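PDB 6ZB6: glutathione transferase from Lolium rigidum, which probably conjugates glutathione to xenobiotics such as herbicides, as a phi-class glutathione transferase, and here binds the inhibitor S-(p-nitrobenzyl)glutathione. Local coordinates for residues Y175-M180 with A212-P217; A186-Y191 with A196-I201. One frame throughout, in Å; residues are numbered along the deposited sequence.

Contact 1. Residues Y175-M180 with A212-P217; sequences YTFYFM and ATMVPP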
loop_
_atom_site.group_PDB
_atom_site.type_symbol
_atom_site.label_atom_id
_atom_site.label_comp_id
_atom_site.label_asym_id
_atom_site.label_seq_id
_atom_site.Cartn_x
_atom_site.Cartn_y
_atom_site.Cartn_z
ATOM N N TYR A 175 0.815 1.335 -3.846
ATOM C CA TYR A 175 0.837 2.331 -4.915
ATOM C C TYR A 175 2.148 2.295 -5.688
ATOM O O TYR A 175 2.149 2.498 -6.904
ATOM C CB TYR A 175 0.598 3.735 -4.368
ATOM C CG TYR A 175 -0.845 4.022 -3.992
ATOM C CD1 TYR A 175 -1.340 3.629 -2.770
ATOM C CD2 TYR A 175 -1.700 4.699 -4.863
ATOM C CE1 TYR A 175 -2.647 3.881 -2.406
ATOM C CE2 TYR A 175 -3.021 4.971 -4.509
ATOM C CZ TYR A 175 -3.490 4.554 -3.272
ATOM O OH TYR A 175 -4.790 4.810 -2.870
ATOM N N THR A 176 3.279 2.076 -5.006
ATOM C CA THR A 176 4.559 2.046 -5.721
ATOM C C THR A 176 4.613 0.863 -6.675
ATOM O O THR A 176 5.178 0.964 -7.772
ATOM C CB THR A 176 5.726 1.993 -4.732
ATOM O OG1 THR A 176 5.636 3.111 -3.849
ATOM C CG2 THR A 176 7.104 2.064 -5.462
ATOM N N PHE A 177 4.030 -0.267 -6.271
ATOM C CA PHE A 177 3.903 -1.408 -7.168
ATOM C C PHE A 177 3.309 -1.000 -8.514
ATOM O O PHE A 177 3.843 -1.349 -9.575
ATOM C CB PHE A 177 3.045 -2.494 -6.522
ATOM C CG PHE A 177 2.834 -3.681 -7.411
ATOM C CD1 PHE A 177 3.882 -4.539 -7.692
ATOM C CD2 PHE A 177 1.604 -3.912 -8.001
ATOM C CE1 PHE A 177 3.702 -5.628 -8.531
ATOM C CE2 PHE A 177 1.418 -4.999 -8.836
ATOM C CZ PHE A 177 2.468 -5.859 -9.096
ATOM N N TYR A 178 2.206 -0.248 -8.488
ATOM C CA TYR A 178 1.554 0.172 -9.725
ATOM C C TYR A 178 2.352 1.249 -10.447
ATOM O O TYR A 178 2.364 1.282 -11.688
ATOM C CB TYR A 178 0.131 0.656 -9.441
ATOM C CG TYR A 178 -0.858 -0.480 -9.268
ATOM C CD1 TYR A 178 -0.900 -1.530 -10.177
ATOM C CD2 TYR A 178 -1.752 -0.504 -8.200
ATOM C CE1 TYR A 178 -1.791 -2.578 -10.032
ATOM C CE2 TYR A 178 -2.655 -1.552 -8.042
ATOM C CZ TYR A 178 -2.673 -2.589 -8.965
ATOM O OH TYR A 178 -3.564 -3.648 -8.825
ATOM N N PHE A 179 3.027 2.126 -9.699
ATOM C CA PHE A 179 3.941 3.082 -10.328
ATOM C C PHE A 179 4.958 2.366 -11.214
ATOM O O PHE A 179 5.310 2.855 -12.299
ATOM C CB PHE A 179 4.648 3.914 -9.247
ATOM C CG PHE A 179 5.642 4.917 -9.794
ATOM C CD1 PHE A 179 5.230 6.192 -10.165
ATOM C CD2 PHE A 179 6.984 4.586 -9.924
ATOM C CE1 PHE A 179 6.142 7.116 -10.663
ATOM C CE2 PHE A 179 7.910 5.508 -10.435
ATOM C CZ PHE A 179 7.483 6.775 -10.806
ATOM N N MET A 180 5.431 1.192 -10.779
ATOM C CA MET A 180 6.386 0.423 -11.573
ATOM C C MET A 180 5.791 -0.092 -12.873
ATOM O O MET A 180 6.539 -0.608 -13.715
ATOM C CB MET A 180 6.945 -0.752 -10.761
ATOM C CG MET A 180 7.792 -0.337 -9.555
ATOM S SD MET A 180 9.077 0.863 -9.990
ATOM C CE MET A 180 9.379 1.659 -8.417
ATOM N N ALA A 212 1.290 -10.804 -6.948
ATOM C CA ALA A 212 0.840 -11.760 -7.957
ATOM C C ALA A 212 -0.679 -11.801 -8.077
ATOM O O ALA A 212 -1.203 -12.206 -9.118
ATOM C CB ALA A 212 1.369 -13.157 -7.634
ATOM N N THR A 213 -1.410 -11.422 -7.034
ATOM C CA THR A 213 -2.862 -11.395 -7.138
ATOM C C THR A 213 -3.384 -10.061 -7.648
ATOM O O THR A 213 -4.551 -9.979 -8.039
ATOM C CB THR A 213 -3.521 -11.712 -5.790
ATOM O OG1 THR A 213 -3.425 -10.571 -4.932
ATOM C CG2 THR A 213 -2.848 -12.893 -5.127
ATOM N N MET A 214 -2.555 -9.022 -7.646
ATOM C CA MET A 214 -2.949 -7.746 -8.229
ATOM C C MET A 214 -2.783 -7.737 -9.746
ATOM O O MET A 214 -3.577 -7.094 -10.440
ATOM C CB MET A 214 -2.137 -6.618 -7.589
ATOM C CG MET A 214 -2.221 -6.598 -6.062
ATOM S SD MET A 214 -0.940 -5.589 -5.310
ATOM C CE MET A 214 -1.403 -3.983 -5.947
ATOM N N VAL A 215 -1.793 -8.473 -10.257
ATOM C CA VAL A 215 -1.383 -8.597 -11.666
ATOM C C VAL A 215 -1.566 -7.323 -12.490
ATOM O O VAL A 215 -2.689 -7.000 -12.905
ATOM C CB VAL A 215 -2.083 -9.785 -12.361
ATOM C CG1 VAL A 215 -1.444 -11.099 -11.943
ATOM C CG2 VAL A 215 -3.591 -9.817 -12.105
ATOM N N PRO A 216 -0.490 -6.600 -12.788
ATOM C CA PRO A 216 -0.574 -5.474 -13.733
ATOM C C PRO A 216 -0.665 -5.986 -15.162
ATOM O O PRO A 216 -0.902 -7.185 -15.375
ATOM C CB PRO A 216 0.740 -4.706 -13.492
ATOM C CG PRO A 216 1.432 -5.400 -12.350
ATOM C CD PRO A 216 0.877 -6.781 -12.276
ATOM N N PRO A 217 -0.528 -5.113 -16.171
ATOM C CA PRO A 217 -0.340 -5.627 -17.541
ATOM C C PRO A 217 0.690 -6.751 -17.649
ATOM O O PRO A 217 0.363 -7.809 -18.198
ATOM C CB PRO A 217 0.056 -4.361 -18.311
ATOM C CG PRO A 217 -0.789 -3.293 -17.649
ATOM C CD PRO A 217 -0.926 -3.689 -16.187
#
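Met214 reaches from the end of one helix to the aromatic rings of Phe177 and Tyr178 on another, a compact example of how a flexible thioether shapes itself to two rigid rings. At its base, CB of Met214 lies 3.5 Å from OH of Tyr178, a van der Waals contact; the hydroxyl has its hydrogen-bond partner elsewhere, in the backbone O of Met11. CG runs alongside, and it is the bond to SD that turns the chain toward the rings. SD of Met214 is 4.7 Å from the Phe177 centroid and 38° off the ring normal, an oblique Met-aromatic contact. The bend at chi3 (64°) turns the terminal methyl so that it serves both rings: CE of Met214 is 3.4 Å from CE2 of Tyr178 and 3.6 Å from CD2 of Phe177.

Phe177 has its CG anti to the backbone N (chi1 178°), which sends the ring out to a second partner. Its tip meets Pro216, whose CG is 3.4 Å from CZ of Phe177. Pro216 arrives there because Val215, with positive phi, ends the helical course of the chain right after Met214. The three residues from Val215 to Pro217 are poorly ordered, so the proline's place is less sharply defined than that of Met214.

This contact joins the carboxy-terminal end of helix 205-214 to helix 173-179 close to the glutathione site: Tyr175 touches the bound inhibitor, and the Tyr178 side chain is about 7 Å from it. Helix 13-24 of the thioredoxin-like domain supplies Thr13 against Tyr178 and Ala16 against Met214, while Val117 of helix 92-127 packs on Tyr178 and Met202 of helix 192-202 on Phe177.

Contact 2. Residues A186-Y191 with A196-I201; sequences ALFGSY and AWWERI
Phe188 and Trp198 hold their CA atoms 8.6 Å apart, the nearest CA pair between 186-191 and 196-201, and the atoms that meet are those of the side chains. The 3-10 turn of 187-190 is kept tight by backbone bonds, among them Tyr191 N to Phe188 O at 2.8 Å, and Tyr191 then takes the N-cap position of the helix that carries the tryptophan. It illustrates how a short turn leading into a helix can fold a side chain back on it.

The two aromatic groups form a T-shaped (edge-to-face) pair. An edge of Phe188 is directed at the face of the Trp198 indole, with 5.8 Å between the centroids of the phenyl and five-membered rings and 79° between their planes. The nearest atoms lie nearer the backbone: CD2 of Phe188 is 4.1 Å from CB of Trp198, and that methylene sits at the phenyl edge, near the ring plane. With CG anti to the backbone N (chi1 179°), Trp198 sends its indole past the phenyl ring, on toward helix 173-179, where Phe173 lies against it. Elsewhere on the helix, Trp197 NE1 is hydrogen-bonded to Asp169 OD1 and Arg200 makes a cation-pi contact with Tyr159.

No hydrogen bond crosses between 186-191 and 196-201. Their cohesion therefore rests on dispersion and burial, probably helped by a weak attraction of phenyl C-H groups for the indole face, which is in keeping with the steep angle between the rings.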
loop_
_atom_site.group_PDB
_atom_site.type_symbol
_atom_site.label_atom_id
_atom_site.label_comp_id
_atom_site.label_asym_id
_atom_site.label_seq_id
_atom_site.Cartn_x
_atom_site.Cartn_y
_atom_site.Cartn_z
ATOM N N ALA A 186 11.399 3.577 -14.475
ATOM C CA ALA A 186 12.850 3.643 -14.334
ATOM C C ALA A 186 13.306 4.726 -13.357
ATOM O O ALA A 186 14.499 4.770 -13.037
ATOM C CB ALA A 186 13.507 3.839 -15.716
ATOM N N LEU A 187 12.392 5.547 -12.818
ATOM C CA LEU A 187 12.789 6.644 -11.935
ATOM C C LEU A 187 13.655 6.157 -10.779
ATOM O O LEU A 187 14.678 6.773 -10.451
ATOM C CB LEU A 187 11.546 7.355 -11.380
ATOM C CG LEU A 187 11.789 8.617 -10.543
ATOM C CD1 LEU A 187 12.598 9.633 -11.335
ATOM C CD2 LEU A 187 10.458 9.223 -10.067
ATOM N N PHE A 188 13.259 5.050 -10.143
ATOM C CA PHE A 188 13.950 4.632 -8.925
ATOM C C PHE A 188 15.413 4.305 -9.175
ATOM O O PHE A 188 16.242 4.454 -8.267
ATOM C CB PHE A 188 13.251 3.433 -8.295
ATOM C CG PHE A 188 12.097 3.814 -7.405
ATOM C CD1 PHE A 188 11.334 4.933 -7.687
ATOM C CD2 PHE A 188 11.789 3.060 -6.295
ATOM C CE1 PHE A 188 10.252 5.291 -6.869
ATOM C CE2 PHE A 188 10.706 3.406 -5.484
ATOM C CZ PHE A 188 9.952 4.529 -5.780
ATOM N N GLY A 189 15.759 3.866 -10.388
ATOM C CA GLY A 189 17.143 3.526 -10.650
ATOM C C GLY A 189 18.112 4.677 -10.495
ATOM O O GLY A 189 19.322 4.447 -10.390
ATOM N N SER A 190 17.620 5.914 -10.501
ATOM C CA SER A 190 18.484 7.066 -10.269
ATOM C C SER A 190 18.774 7.299 -8.793
ATOM O O SER A 190 19.599 8.166 -8.463
ATOM C CB SER A 190 17.853 8.313 -10.898
ATOM O OG SER A 190 17.966 8.236 -12.316
ATOM N N TYR A 191 18.133 6.537 -7.910
ATOM C CA TYR A 191 18.265 6.673 -6.459
ATOM C C TYR A 191 18.651 5.293 -5.935
ATOM O O TYR A 191 17.788 4.510 -5.521
ATOM C CB TYR A 191 16.958 7.195 -5.846
ATOM C CG TYR A 191 16.436 8.443 -6.549
ATOM C CD1 TYR A 191 16.786 9.718 -6.102
ATOM C CD2 TYR A 191 15.604 8.348 -7.656
ATOM C CE1 TYR A 191 16.328 10.859 -6.750
ATOM C CE2 TYR A 191 15.142 9.485 -8.311
ATOM C CZ TYR A 191 15.509 10.733 -7.855
ATOM O OH TYR A 191 15.057 11.862 -8.503
ATOM N N ALA A 196 17.288 -0.145 -3.927
ATOM C CA ALA A 196 17.654 -1.354 -3.185
ATOM C C ALA A 196 16.645 -1.644 -2.082
ATOM O O ALA A 196 16.330 -2.809 -1.801
ATOM C CB ALA A 196 19.041 -1.195 -2.574
ATOM N N TRP A 197 16.200 -0.592 -1.403
ATOM C CA TRP A 197 15.112 -0.706 -0.434
ATOM C C TRP A 197 13.868 -1.293 -1.084
ATOM O O TRP A 197 13.256 -2.235 -0.558
ATOM C CB TRP A 197 14.851 0.686 0.137
ATOM C CG TRP A 197 13.552 0.918 0.857
ATOM C CD1 TRP A 197 13.263 0.575 2.148
ATOM C CD2 TRP A 197 12.417 1.625 0.364
ATOM N NE1 TRP A 197 12.002 0.993 2.476
ATOM C CE2 TRP A 197 11.459 1.653 1.407
ATOM C CE3 TRP A 197 12.107 2.242 -0.856
ATOM C CZ2 TRP A 197 10.206 2.249 1.259
ATOM C CZ3 TRP A 197 10.868 2.839 -1.002
ATOM C CH2 TRP A 197 9.928 2.844 0.064
ATOM N N TRP A 198 13.481 -0.750 -2.241
ATOM C CA TRP A 198 12.323 -1.276 -2.955
ATOM C C TRP A 198 12.489 -2.757 -3.264
ATOM O O TRP A 198 11.546 -3.542 -3.088
ATOM C CB TRP A 198 12.077 -0.473 -4.240
ATOM C CG TRP A 198 10.898 -0.993 -5.031
ATOM C CD1 TRP A 198 10.931 -1.531 -6.283
ATOM C CD2 TRP A 198 9.530 -1.055 -4.602
ATOM N NE1 TRP A 198 9.666 -1.909 -6.669
ATOM C CE2 TRP A 198 8.787 -1.628 -5.653
ATOM C CE3 TRP A 198 8.861 -0.675 -3.430
ATOM C CZ2 TRP A 198 7.404 -1.836 -5.571
ATOM C CZ3 TRP A 198 7.473 -0.877 -3.351
ATOM C CH2 TRP A 198 6.768 -1.457 -4.404
ATOM N N GLU A 199 13.687 -3.170 -3.715
ATOM C CA GLU A 199 13.894 -4.574 -4.039
ATOM C C GLU A 199 13.835 -5.456 -2.805
ATOM O O GLU A 199 13.368 -6.596 -2.886
ATOM C CB GLU A 199 15.232 -4.760 -4.758
ATOM C CG GLU A 199 15.275 -4.022 -6.065
ATOM C CD GLU A 199 14.557 -4.733 -7.197
ATOM O OE1 GLU A 199 13.709 -5.615 -6.935
ATOM O OE2 GLU A 199 14.868 -4.419 -8.368
ATOM N N ARG A 200 14.292 -4.954 -1.659
ATOM C CA ARG A 200 14.128 -5.710 -0.426
ATOM C C ARG A 200 12.649 -5.912 -0.114
ATOM O O ARG A 200 12.235 -7.016 0.251
ATOM C CB ARG A 200 14.837 -5.007 0.733
ATOM C CG ARG A 200 16.353 -5.175 0.735
ATOM C CD ARG A 200 16.955 -4.752 2.071
ATOM N NE ARG A 200 16.940 -3.302 2.239
ATOM C CZ ARG A 200 17.828 -2.473 1.695
ATOM N NH1 ARG A 200 18.823 -2.944 0.952
ATOM N NH2 ARG A 200 17.725 -1.167 1.897
ATOM N N ILE A 201 11.835 -4.870 -0.299
ATOM C CA ILE A 201 10.391 -4.999 -0.090
ATOM C C ILE A 201 9.805 -6.037 -1.041
ATOM O O ILE A 201 9.027 -6.914 -0.635
ATOM C CB ILE A 201 9.701 -3.631 -0.255
ATOM C CG1 ILE A 201 10.064 -2.705 0.907
ATOM C CG2 ILE A 201 8.174 -3.793 -0.386
ATOM C CD1 ILE A 201 9.586 -1.278 0.705
#

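In the fold
From the N terminus the chain first builds the thioredoxin-like domain, then the long helices 92-127 and 133-156, and only afterwards reaches helix 173-179, where contact 1 begins. Contact 2 opens and closes within the span that contact 1 later completes: 186-191 meets 196-201 with four residues between them, a local loop, whereas 212-217 returns to 175-180 after 31 intervening residues. The two therefore nest and do not cross. They also touch directly, as Met180 packs on Phe188 and Thr176 on Trp198. Helix 173-179 provides one side of contact 1 and packs against contact 2, tying the last two helices, 192-202 and 205-214, to the inhibitor-binding region.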